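PDB 3UGV: enolase from alpha proteobacterium BAL199, which binds magnesium and, as a mandelate racemase/muconate lactonizing member of the enolase superfamily, probably acts on a carboxylate substrate. Local coordinates for residues I63-G68 / Q100-A105; A134-L139 / T149-T154; G156-Y161 / V332-M337; L346-W351 / G365-P370; L356-A361 / P370-L375. All coordinates share one frame; numbering follows the deposited sequence.

Overall arrangement
The five contacts run from the N-terminal capping domain into the barrel. Contacts 1 and 2 both involve that domain, their centres about 14 Å apart, and they touch where Leu102 and Pro104 meet Val135 and Trp136; both also reach the second subunit. The centres of contacts 3 and 4 are about 7 Å apart, and both reach the same mixed sheet, joined by backbone bonds from strand 157-162 to its two neighbours. Contact 5 shares Pro370 with contact 4, meets contact 3 through His335 and Tyr360, and is tied to contact 2 by Asp137 and Leu375. The magnesium site of Asp225, Glu251 and Glu277 belongs to the barrel; the side chain of Trp348 in contact 4 is about 13 Å from a bound magnesium ion.

Contact 1 (I63-G68 / Q100-A105); sequences IETEEG and QPLAPA
One side chain, Leu102, makes every touch from the 100-105 side, and it stands at the centre of an inverse gamma turn, with its side chain directed at the end of strand 52-65. Its branch carbon CG meets CG2 of Thr65 at 3.8 Å, the two side chains crossing at about a right angle. One branch further along, CD2 comes within 4.2 Å of CG2 of Ile63, a looser approach. Thr65 is turned with its methyl opposite the carbonyl carbon (OG1 at chi1 50°), which sends CG2 to the leucine while OG1 is hydrogen-bonded to the backbone O of Val69. Just there strand 52-65 ends, and a type I turn runs from Thr65 to Gly68, closed by Gly68 N to Thr65 O at 3.0 Å. The contact thus fastens the end of the middle strand of the capping domain's antiparallel sheet to the loop that leads into helix 104-114. Phe30 of the neighbouring strand and Val135 of helix 123-142 also pack on Leu102. With only methyl and methine carbons meeting, the join is purely apolar and rests on burial, while the threonine hydroxyl is satisfied within its own hairpin.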
# COMPACT_ATOMS: atom_id res chain seq x y z
N ILE F 63 36.38 -7.39 32.86
CA ILE F 63 37.12 -8.14 31.87
C ILE F 63 38.60 -8.04 32.20
O ILE F 63 39.09 -6.97 32.55
CB ILE F 63 36.93 -7.55 30.46
CG1 ILE F 63 35.47 -7.59 30.05
CG2 ILE F 63 37.73 -8.32 29.45
CD1 ILE F 63 34.95 -8.98 29.90
N GLU F 64 39.31 -9.17 32.09
CA GLU F 64 40.77 -9.17 32.13
C GLU F 64 41.30 -9.49 30.74
O GLU F 64 40.76 -10.37 30.06
CB GLU F 64 41.29 -10.23 33.11
CG GLU F 64 40.89 -10.02 34.57
CD GLU F 64 41.71 -10.87 35.54
OE1 GLU F 64 42.67 -11.54 35.10
OE2 GLU F 64 41.38 -10.86 36.75
N THR F 65 42.34 -8.79 30.31
CA THR F 65 43.06 -9.20 29.10
C THR F 65 44.43 -9.77 29.47
O THR F 65 44.97 -9.49 30.55
CB THR F 65 43.26 -8.04 28.09
OG1 THR F 65 43.79 -6.90 28.76
CG2 THR F 65 41.94 -7.66 27.43
N GLU F 66 45.00 -10.56 28.56
CA GLU F 66 46.36 -11.05 28.70
C GLU F 66 47.36 -9.90 28.87
O GLU F 66 48.36 -10.02 29.58
CB GLU F 66 46.76 -11.90 27.49
CG GLU F 66 45.93 -13.16 27.30
CD GLU F 66 46.09 -14.16 28.44
OE1 GLU F 66 46.95 -13.95 29.32
OE2 GLU F 66 45.34 -15.17 28.45
N GLU F 67 47.06 -8.78 28.21
CA GLU F 67 47.94 -7.61 28.20
C GLU F 67 47.73 -6.70 29.41
O GLU F 67 48.34 -5.63 29.50
CB GLU F 67 47.73 -6.81 26.91
CG GLU F 67 48.07 -7.56 25.62
CD GLU F 67 47.03 -8.61 25.24
OE1 GLU F 67 45.88 -8.53 25.73
OE2 GLU F 67 47.36 -9.52 24.45
N GLY F 68 46.86 -7.11 30.32
CA GLY F 68 46.64 -6.38 31.56
C GLY F 68 45.71 -5.18 31.49
O GLY F 68 45.63 -4.40 32.44
N GLN F 100 40.70 -15.61 22.91
CA GLN F 100 40.29 -14.98 21.67
C GLN F 100 40.57 -13.49 21.64
O GLN F 100 40.69 -12.84 22.68
CB GLN F 100 38.81 -15.25 21.39
CG GLN F 100 38.61 -16.22 20.24
CD GLN F 100 37.63 -17.32 20.57
OE1 GLN F 100 36.47 -17.29 20.14
NE2 GLN F 100 38.08 -18.30 21.35
N PRO F 101 40.70 -12.92 20.44
CA PRO F 101 40.98 -11.49 20.36
C PRO F 101 39.89 -10.69 21.07
O PRO F 101 38.72 -11.05 21.01
CB PRO F 101 40.98 -11.22 18.85
CG PRO F 101 41.32 -12.56 18.23
CD PRO F 101 40.65 -13.58 19.12
N LEU F 102 40.29 -9.64 21.77
CA LEU F 102 39.33 -8.76 22.43
C LEU F 102 38.81 -7.78 21.39
O LEU F 102 39.23 -6.62 21.35
CB LEU F 102 40.02 -8.02 23.58
CG LEU F 102 39.20 -7.44 24.74
CD1 LEU F 102 38.56 -6.14 24.35
CD2 LEU F 102 38.17 -8.44 25.24
N ALA F 103 37.91 -8.26 20.53
CA ALA F 103 37.36 -7.48 19.43
C ALA F 103 35.84 -7.46 19.49
O ALA F 103 35.20 -8.47 19.19
CB ALA F 103 37.83 -8.05 18.10
N PRO F 104 35.26 -6.31 19.87
CA PRO F 104 33.82 -6.17 20.16
C PRO F 104 32.96 -6.81 19.08
O PRO F 104 32.13 -7.66 19.38
CB PRO F 104 33.61 -4.66 20.15
CG PRO F 104 34.89 -4.11 20.61
CD PRO F 104 35.97 -5.03 20.06
N ALA F 105 33.17 -6.39 17.84
CA ALA F 105 32.33 -6.83 16.74
C ALA F 105 32.39 -8.33 16.49
O ALA F 105 31.36 -8.96 16.22
CB ALA F 105 32.68 -6.06 15.49

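Contact 2 (A134-L139 / T149-T154)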
# COMPACT_ATOMS: atom_id res chain seq x y z
N ALA F 134 31.38 -4.04 28.33
CA ALA F 134 32.67 -4.25 28.98
C ALA F 134 33.82 -4.29 27.97
O ALA F 134 34.86 -3.67 28.16
CB ALA F 134 32.65 -5.53 29.80
N VAL F 135 33.62 -5.04 26.89
CA VAL F 135 34.67 -5.23 25.90
C VAL F 135 35.01 -3.92 25.19
O VAL F 135 36.17 -3.64 24.87
CB VAL F 135 34.30 -6.34 24.90
CG1 VAL F 135 35.16 -6.26 23.66
CG2 VAL F 135 34.43 -7.68 25.56
N TRP F 136 34.01 -3.10 24.94
CA TRP F 136 34.26 -1.83 24.29
C TRP F 136 35.00 -0.91 25.25
O TRP F 136 35.83 -0.11 24.83
CB TRP F 136 32.96 -1.15 23.86
CG TRP F 136 32.48 -1.51 22.48
CD1 TRP F 136 31.44 -2.34 22.17
CD2 TRP F 136 33.01 -1.04 21.24
NE1 TRP F 136 31.29 -2.42 20.82
CE2 TRP F 136 32.23 -1.63 20.21
CE3 TRP F 136 34.05 -0.18 20.88
CZ2 TRP F 136 32.47 -1.38 18.86
CZ3 TRP F 136 34.28 0.07 19.53
CH2 TRP F 136 33.50 -0.53 18.54
N ASP F 137 34.69 -1.02 26.54
CA ASP F 137 35.39 -0.22 27.54
C ASP F 137 36.85 -0.63 27.56
O ASP F 137 37.73 0.22 27.61
CB ASP F 137 34.78 -0.37 28.94
CG ASP F 137 35.58 0.37 30.00
OD1 ASP F 137 35.63 1.63 29.96
OD2 ASP F 137 36.18 -0.30 30.87
N ALA F 138 37.10 -1.94 27.52
CA ALA F 138 38.48 -2.44 27.48
C ALA F 138 39.25 -1.94 26.24
O ALA F 138 40.38 -1.48 26.36
CB ALA F 138 38.51 -3.97 27.58
N LEU F 139 38.63 -2.02 25.07
CA LEU F 139 39.26 -1.56 23.83
C LEU F 139 39.59 -0.08 23.91
O LEU F 139 40.64 0.35 23.48
CB LEU F 139 38.35 -1.85 22.63
CG LEU F 139 38.86 -1.50 21.24
CD1 LEU F 139 40.03 -2.40 20.82
CD2 LEU F 139 37.73 -1.63 20.24
N THR F 149 35.46 9.03 22.29
CA THR F 149 36.59 9.38 21.43
C THR F 149 36.95 8.22 20.50
O THR F 149 37.10 8.39 19.30
CB THR F 149 37.82 9.81 22.26
OG1 THR F 149 37.47 10.95 23.07
CG2 THR F 149 38.97 10.21 21.34
N LEU F 150 37.06 7.02 21.06
CA LEU F 150 37.28 5.84 20.23
C LEU F 150 36.22 5.73 19.12
O LEU F 150 36.51 5.27 18.02
CB LEU F 150 37.27 4.57 21.08
CG LEU F 150 37.45 3.28 20.29
CD1 LEU F 150 38.91 3.09 19.98
CD2 LEU F 150 36.91 2.08 21.06
N LEU F 151 35.00 6.17 19.43
CA LEU F 151 33.89 6.08 18.49
C LEU F 151 33.82 7.24 17.51
O LEU F 151 32.91 7.31 16.67
CB LEU F 151 32.56 5.95 19.24
CG LEU F 151 32.38 4.64 19.99
CD1 LEU F 151 31.06 4.64 20.74
CD2 LEU F 151 32.50 3.45 19.03
N GLY F 152 34.76 8.18 17.61
CA GLY F 152 34.85 9.23 16.62
C GLY F 152 34.36 10.59 17.08
O GLY F 152 34.24 11.52 16.28
N GLY F 153 34.07 10.71 18.38
CA GLY F 153 33.59 11.97 18.91
C GLY F 153 34.56 12.47 19.94
O GLY F 153 35.73 12.10 19.91
N THR F 154 34.06 13.32 20.85
CA THR F 154 34.83 13.82 21.99
C THR F 154 33.95 14.02 23.22
O THR F 154 32.73 14.23 23.10
CB THR F 154 35.47 15.19 21.71
OG1 THR F 154 34.44 16.19 21.63
CG2 THR F 154 36.27 15.17 20.41
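Leu139 and Leu150 each hold CG opposite the backbone nitrogen (chi1 -177° and 178°), and these two side chains carry their CD2 methyls to within 3.9 Å of each other. Leu151 instead keeps CG beside its nitrogen (chi1 -68°), which lets its branch swing back to Trp136. The long helix 123-142 of the capping domain is followed by the short helix 147-150, which ends in a Schellman motif at Gly152. There the positive phi turns the chain away, and Gly152 N bonds back to Thr149 O at 2.9 Å.

The six-membered ring of Trp136 meets both Leu150 and Leu151. Leu150 CD2 sits at the edge of the indole, in its plane, so this is edge packing rather than a methyl laid on a face. The other leucine comes in obliquely, Leu151 CD2 being 3.9 Å from Trp136 CZ3. At the pyrrole end NE1 is hydrogen-bonded to Ser308 OG, which ties the indole to helix 306-320. Replacing the indole of Trp136 by an alanine is likely to open a gap beside the CD2 methyls of Leu150 and Leu151 and leave the Ser308 hydroxyl without its indole partner. The second subunit also packs here: Leu150 lies on Leu150 of the second subunit, and Trp136 on Leu151 of the second subunit. Within the chain, Leu150 CD2 is placed evenly between two ring carbons, 3.6 Å from both CE3 and CZ3 of Trp136.

Contact 3 (G156-Y161 / V332-M337); sequences GSVKAY and VGAHVM
Val158 points its fork at helix 330-337 and sets one prong against each of two residues a helical turn apart, Ala334 and Met337. The prong opposite the backbone nitrogen, CG1 (chi1 -170°), reaches 3.8 Å from CB of Met337. Its twin CG2, opposite the carbonyl carbon, goes to Ala334, lying 3.8 Å from the backbone O and 4.1 Å from the methyl CB. The valine is therefore seated on the side of the last helical turn, touching backbone as well as side chain.

Val158 and Met337 cross at about a right angle, and the closest approach is to the root of the methionine, its CB. Met337 bends at both chi2 and chi3, so its chain is folded and not extended; elsewhere its side chain packs on Trp310 and Thr326. Ala334 offers only a methyl, and that small bulk lets strand and helix come close: the CA atoms of Val158 and Ala334 are 6.3 Å apart, the shortest such spacing between the two segments. The same methyl also touches Leu346 and Leu367, residues of the strands on the two sides of 157-162.

On this helix His335 is turned away from the valine, with ND1 bonded to Cys148 N. Strand 157-162 runs parallel to 346-348, the strand that follows this helix in the chain. This is consistent with the (beta/alpha)7beta barrel of the enolase superfamily, whose first and last strands pair in parallel beneath this helix.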
# COMPACT_ATOMS: atom_id res chain seq x y z
N GLY F 156 32.05 15.71 26.34
CA GLY F 156 31.33 16.97 26.40
C GLY F 156 29.98 16.81 27.07
O GLY F 156 29.73 15.83 27.76
N SER F 157 29.11 17.79 26.85
CA SER F 157 27.81 17.86 27.50
C SER F 157 26.73 17.13 26.70
O SER F 157 26.73 17.15 25.48
CB SER F 157 27.40 19.33 27.70
OG SER F 157 27.94 19.84 28.90
N VAL F 158 25.81 16.49 27.42
CA VAL F 158 24.66 15.84 26.81
C VAL F 158 23.42 16.21 27.62
O VAL F 158 23.36 15.94 28.82
CB VAL F 158 24.78 14.32 26.81
CG1 VAL F 158 23.68 13.70 25.94
CG2 VAL F 158 26.15 13.89 26.33
N LYS F 159 22.45 16.85 26.96
CA LYS F 159 21.23 17.29 27.63
C LYS F 159 20.53 16.07 28.20
O LYS F 159 20.40 15.06 27.52
CB LYS F 159 20.31 18.02 26.64
CG LYS F 159 19.21 18.86 27.29
CD LYS F 159 18.34 19.55 26.26
CE LYS F 159 17.78 18.52 25.28
NZ LYS F 159 16.99 19.12 24.17
N ALA F 160 20.10 16.15 29.45
CA ALA F 160 19.44 15.00 30.06
C ALA F 160 18.14 15.40 30.72
O ALA F 160 17.85 16.59 30.88
CB ALA F 160 20.35 14.32 31.07
N TYR F 161 17.33 14.41 31.07
CA TYR F 161 16.13 14.65 31.85
C TYR F 161 16.16 13.69 33.01
O TYR F 161 16.79 12.62 32.94
CB TYR F 161 14.87 14.45 31.00
CG TYR F 161 14.60 13.01 30.54
CD1 TYR F 161 13.78 12.18 31.27
CD2 TYR F 161 15.15 12.52 29.35
CE1 TYR F 161 13.53 10.88 30.85
CE2 TYR F 161 14.89 11.24 28.92
CZ TYR F 161 14.08 10.43 29.68
OH TYR F 161 13.82 9.16 29.29
N VAL F 332 27.44 4.88 29.63
CA VAL F 332 27.55 4.43 28.25
C VAL F 332 26.66 5.33 27.41
O VAL F 332 27.03 5.77 26.31
CB VAL F 332 27.08 2.98 28.05
CG1 VAL F 332 27.32 2.55 26.61
CG2 VAL F 332 27.79 2.04 29.00
N GLY F 333 25.48 5.62 27.95
CA GLY F 333 24.56 6.53 27.29
C GLY F 333 25.19 7.84 26.85
O GLY F 333 25.13 8.21 25.67
N ALA F 334 25.79 8.56 27.79
CA ALA F 334 26.39 9.84 27.45
C ALA F 334 27.50 9.69 26.39
O ALA F 334 27.62 10.53 25.48
CB ALA F 334 26.90 10.57 28.70
N HIS F 335 28.28 8.62 26.48
CA HIS F 335 29.34 8.38 25.50
C HIS F 335 28.80 8.24 24.08
O HIS F 335 29.24 8.97 23.19
CB HIS F 335 30.22 7.18 25.88
CG HIS F 335 31.28 7.51 26.88
ND1 HIS F 335 32.52 8.00 26.53
CD2 HIS F 335 31.28 7.43 28.24
CE1 HIS F 335 33.24 8.20 27.61
NE2 HIS F 335 32.51 7.86 28.66
N VAL F 336 27.85 7.32 23.86
CA VAL F 336 27.35 7.08 22.50
C VAL F 336 26.49 8.23 21.99
O VAL F 336 26.42 8.45 20.79
CB VAL F 336 26.55 5.75 22.35
CG1 VAL F 336 27.43 4.56 22.65
CG2 VAL F 336 25.32 5.75 23.24
N MET F 337 25.84 8.95 22.90
CA MET F 337 25.03 10.12 22.49
C MET F 337 25.90 11.20 21.88
O MET F 337 25.43 12.00 21.06
CB MET F 337 24.20 10.69 23.65
CG MET F 337 23.04 9.81 24.06
SD MET F 337 21.69 9.89 22.88
CE MET F 337 20.87 11.39 23.44

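Contact 4 (L346-W351 / G365-P370); sequences LEWQSW and GDLIVP
Strands 346-348 and 366-368 flank strand 157-162 in the mixed sheet, and this contact reaches over that middle strand by side chains alone. Leu367 does the bridging. Its CG lies opposite the backbone nitrogen (chi1 -168°), which presents the two methyls to two residues of strand 346-348. CD1 goes to the pyrrole part of Trp348, 3.7 Å from its CD1 and 3.8 Å from its NE1, approaching the indole obliquely and at about a right angle to the run of that side chain. CD2 goes to Leu346, whose own CD2 is 4.0 Å away.

Leu346 and Trp348 are two apart on an extended strand and so project to the same face; Glu347 between them faces the other way, where its OE1 forms a salt bridge with Lys194. This is ordinary strand alternation; 346-348 probably closes the enolase-superfamily barrel by pairing in parallel with 157-162, as in the backbone bond between Trp348 N and Tyr161 O. On the leucine-tryptophan side, Leu362 of strand 361-363 packs on both Trp348 and Leu367. One face of the Trp348 indole has Ser350 N some 4.2 Å above its plane, offset towards the rim, and the ring of Phe190 meets the indole with the planes at about 35°.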
# COMPACT_ATOMS: atom_id res chain seq x y z
N LEU F 346 19.00 12.34 26.90
CA LEU F 346 19.62 11.30 27.70
C LEU F 346 18.79 11.06 28.97
O LEU F 346 18.52 12.00 29.72
CB LEU F 346 21.03 11.72 28.10
CG LEU F 346 21.74 10.63 28.92
CD1 LEU F 346 23.07 10.27 28.31
CD2 LEU F 346 21.89 11.05 30.36
N GLU F 347 18.37 9.83 29.20
CA GLU F 347 17.64 9.55 30.43
C GLU F 347 18.62 9.45 31.59
O GLU F 347 19.54 8.64 31.54
CB GLU F 347 16.85 8.25 30.33
CG GLU F 347 16.01 7.98 31.57
CD GLU F 347 15.29 6.64 31.52
OE1 GLU F 347 14.04 6.62 31.60
OE2 GLU F 347 15.99 5.61 31.39
N TRP F 348 18.41 10.25 32.63
CA TRP F 348 19.32 10.22 33.77
C TRP F 348 18.64 9.74 35.03
O TRP F 348 17.51 10.14 35.34
CB TRP F 348 19.97 11.59 34.00
CG TRP F 348 20.95 11.63 35.17
CD1 TRP F 348 22.30 11.40 35.13
CD2 TRP F 348 20.64 11.93 36.55
NE1 TRP F 348 22.85 11.53 36.38
CE2 TRP F 348 21.86 11.86 37.27
CE3 TRP F 348 19.47 12.25 37.24
CZ2 TRP F 348 21.92 12.09 38.65
CZ3 TRP F 348 19.54 12.49 38.61
CH2 TRP F 348 20.76 12.41 39.30
N GLN F 349 19.34 8.88 35.77
CA GLN F 349 18.91 8.45 37.09
C GLN F 349 20.17 8.12 37.88
O GLN F 349 21.22 7.88 37.29
CB GLN F 349 17.98 7.24 37.01
CG GLN F 349 18.68 5.93 36.65
CD GLN F 349 19.03 5.83 35.18
OE1 GLN F 349 18.33 6.35 34.30
NE2 GLN F 349 20.14 5.15 34.90
N SER F 350 20.09 8.14 39.21
CA SER F 350 21.27 7.86 40.03
C SER F 350 21.16 6.53 40.80
O SER F 350 21.82 6.32 41.82
CB SER F 350 21.57 9.03 40.98
OG SER F 350 20.43 9.37 41.75
N TRP F 351 20.33 5.64 40.29
CA TRP F 351 20.09 4.35 40.91
C TRP F 351 21.37 3.53 41.05
O TRP F 351 21.50 2.77 42.01
CB TRP F 351 19.04 3.58 40.11
CG TRP F 351 17.74 4.33 40.01
CD1 TRP F 351 17.38 5.47 40.69
CD2 TRP F 351 16.63 4.02 39.16
NE1 TRP F 351 16.12 5.87 40.33
CE2 TRP F 351 15.64 4.99 39.39
CE3 TRP F 351 16.38 3.00 38.24
CZ2 TRP F 351 14.41 4.98 38.73
CZ3 TRP F 351 15.16 2.99 37.58
CH2 TRP F 351 14.20 3.98 37.83
N GLY F 365 21.60 20.64 33.99
CA GLY F 365 20.82 19.57 33.40
C GLY F 365 21.51 18.82 32.26
O GLY F 365 20.89 17.97 31.63
N ASP F 366 22.77 19.13 31.98
CA ASP F 366 23.55 18.32 31.04
C ASP F 366 24.47 17.40 31.83
O ASP F 366 25.06 17.82 32.83
CB ASP F 366 24.42 19.20 30.13
CG ASP F 366 23.60 20.16 29.29
OD1 ASP F 366 22.40 19.89 29.07
OD2 ASP F 366 24.16 21.20 28.86
N LEU F 367 24.57 16.15 31.40
CA LEU F 367 25.52 15.20 31.98
C LEU F 367 26.88 15.37 31.28
O LEU F 367 26.96 15.32 30.06
CB LEU F 367 25.02 13.76 31.82
CG LEU F 367 25.77 12.70 32.63
CD1 LEU F 367 25.52 12.91 34.13
CD2 LEU F 367 25.41 11.27 32.21
N ILE F 368 27.93 15.58 32.07
CA ILE F 368 29.26 15.85 31.54
C ILE F 368 30.05 14.55 31.35
O ILE F 368 30.27 13.83 32.32
CB ILE F 368 30.07 16.74 32.51
CG1 ILE F 368 29.37 18.09 32.69
CG2 ILE F 368 31.49 16.92 31.99
CD1 ILE F 368 29.05 18.79 31.37
N VAL F 369 30.46 14.25 30.12
CA VAL F 369 31.28 13.07 29.88
C VAL F 369 32.71 13.44 30.23
O VAL F 369 33.25 14.39 29.66
CB VAL F 369 31.27 12.60 28.39
CG1 VAL F 369 32.22 11.43 28.21
CG2 VAL F 369 29.87 12.22 27.94
N PRO F 370 33.33 12.69 31.16
CA PRO F 370 34.66 13.03 31.68
C PRO F 370 35.76 12.59 30.72
O PRO F 370 35.60 11.60 30.01
CB PRO F 370 34.75 12.20 32.95
CG PRO F 370 33.97 10.96 32.61
CD PRO F 370 32.81 11.44 31.74

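Contact 5 (L356-A361 / P370-L375); sequences LQEPYA and PDKPGL
The ring of Tyr360 takes Pro370 over one face and a carbonyl at its edge. Pro370 CD stands over the ring centre, 3.4 Å from the centroid and 9° off the normal, a close CH-pi contact with the proline nearly perpendicular to the tyrosine side chain. In the ring plane lies the backbone O of Leu375, to which Tyr360 OH donates a short hydrogen bond of 2.5 Å. The hydroxyl is tilted 37° above the plane of that carbonyl, at a C=O to donor angle of 126°. His335 NE2 bonds to the same hydroxyl, so two partners grip the oxygen and restrain the ring. A phenylalanine in place of Tyr360 is likely to leave Leu375 O and His335 NE2 without their shared hydroxyl partner.

Nearer the surface, Glu358 OE1 faces Lys372 NZ at 4.0 Å, opposite charges too far apart for a salt bridge; NZ also makes a weak bond to Gly376 O. The two loops flank the hairpin of strands 361-363 and 366-368, and Leu375 packs on Val332 and His335 of helix 330-337 while its N is bonded to Asp137 of helix 123-142.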
# COMPACT_ATOMS: atom_id res chain seq x y z
N LEU F 356 29.61 3.34 42.02
CA LEU F 356 30.66 4.08 41.32
C LEU F 356 31.40 4.98 42.30
O LEU F 356 30.81 5.54 43.23
CB LEU F 356 30.08 4.96 40.20
CG LEU F 356 29.20 4.36 39.11
CD1 LEU F 356 28.78 5.46 38.14
CD2 LEU F 356 29.94 3.24 38.39
N GLN F 357 32.70 5.12 42.08
CA GLN F 357 33.51 6.05 42.85
C GLN F 357 33.17 7.48 42.46
O GLN F 357 33.00 8.35 43.31
CB GLN F 357 35.00 5.78 42.61
CG GLN F 357 35.48 4.51 43.29
CD GLN F 357 36.98 4.34 43.22
OE1 GLN F 357 37.72 5.30 42.99
NE2 GLN F 357 37.45 3.12 43.41
N GLU F 358 33.03 7.69 41.15
CA GLU F 358 32.83 9.02 40.61
C GLU F 358 31.80 9.01 39.49
O GLU F 358 32.15 8.94 38.31
CB GLU F 358 34.16 9.57 40.11
CG GLU F 358 34.25 11.08 40.06
CD GLU F 358 35.68 11.56 39.89
OE1 GLU F 358 35.97 12.26 38.90
OE2 GLU F 358 36.52 11.22 40.76
N PRO F 359 30.51 9.04 39.85
CA PRO F 359 29.47 9.22 38.83
C PRO F 359 29.68 10.54 38.08
O PRO F 359 30.25 11.47 38.66
CB PRO F 359 28.17 9.27 39.65
CG PRO F 359 28.58 9.37 41.09
CD PRO F 359 29.95 8.79 41.19
N TYR F 360 29.27 10.59 36.82
CA TYR F 360 29.49 11.76 35.97
C TYR F 360 28.92 13.05 36.59
O TYR F 360 27.93 13.02 37.32
CB TYR F 360 28.88 11.52 34.58
CG TYR F 360 29.59 10.48 33.73
CD1 TYR F 360 30.57 9.67 34.27
CD2 TYR F 360 29.27 10.32 32.38
CE1 TYR F 360 31.22 8.71 33.49
CE2 TYR F 360 29.93 9.37 31.59
CZ TYR F 360 30.90 8.57 32.16
OH TYR F 360 31.56 7.61 31.40
N ALA F 361 29.52 14.20 36.29
CA ALA F 361 29.05 15.45 36.86
C ALA F 361 27.90 16.04 36.05
O ALA F 361 27.79 15.79 34.85
CB ALA F 361 30.19 16.45 36.98
N PRO F 370 33.33 12.69 31.16
CA PRO F 370 34.66 13.03 31.68
C PRO F 370 35.76 12.59 30.72
O PRO F 370 35.60 11.60 30.01
CB PRO F 370 34.75 12.20 32.95
CG PRO F 370 33.97 10.96 32.61
CD PRO F 370 32.81 11.44 31.74
N ASP F 371 36.87 13.32 30.71
CA ASP F 371 38.00 12.93 29.88
C ASP F 371 38.80 11.83 30.58
O ASP F 371 39.91 12.06 31.03
CB ASP F 371 38.89 14.14 29.59
CG ASP F 371 39.59 14.04 28.24
OD1 ASP F 371 39.87 12.91 27.77
OD2 ASP F 371 39.88 15.10 27.65
N LYS F 372 38.20 10.64 30.69
CA LYS F 372 38.89 9.46 31.22
C LYS F 372 38.80 8.35 30.19
O LYS F 372 37.92 8.37 29.34
CB LYS F 372 38.30 9.03 32.56
CG LYS F 372 38.29 10.14 33.60
CD LYS F 372 38.05 9.62 35.01
CE LYS F 372 36.58 9.37 35.31
NZ LYS F 372 36.39 8.91 36.72
N PRO F 373 39.73 7.38 30.24
CA PRO F 373 39.75 6.33 29.21
C PRO F 373 38.54 5.43 29.37
O PRO F 373 38.08 5.26 30.50
CB PRO F 373 41.04 5.55 29.53
CG PRO F 373 41.81 6.42 30.47
CD PRO F 373 40.80 7.20 31.23
N GLY F 374 38.03 4.87 28.27
CA GLY F 374 36.84 4.03 28.30
C GLY F 374 35.61 4.75 28.84
O GLY F 374 35.32 5.89 28.47
N LEU F 375 34.89 4.06 29.72
CA LEU F 375 33.70 4.62 30.37
C LEU F 375 34.07 5.33 31.66
O LEU F 375 33.22 5.94 32.31
CB LEU F 375 32.70 3.51 30.68
CG LEU F 375 32.10 2.79 29.47
CD1 LEU F 375 31.39 1.53 29.91
CD2 LEU F 375 31.16 3.72 28.73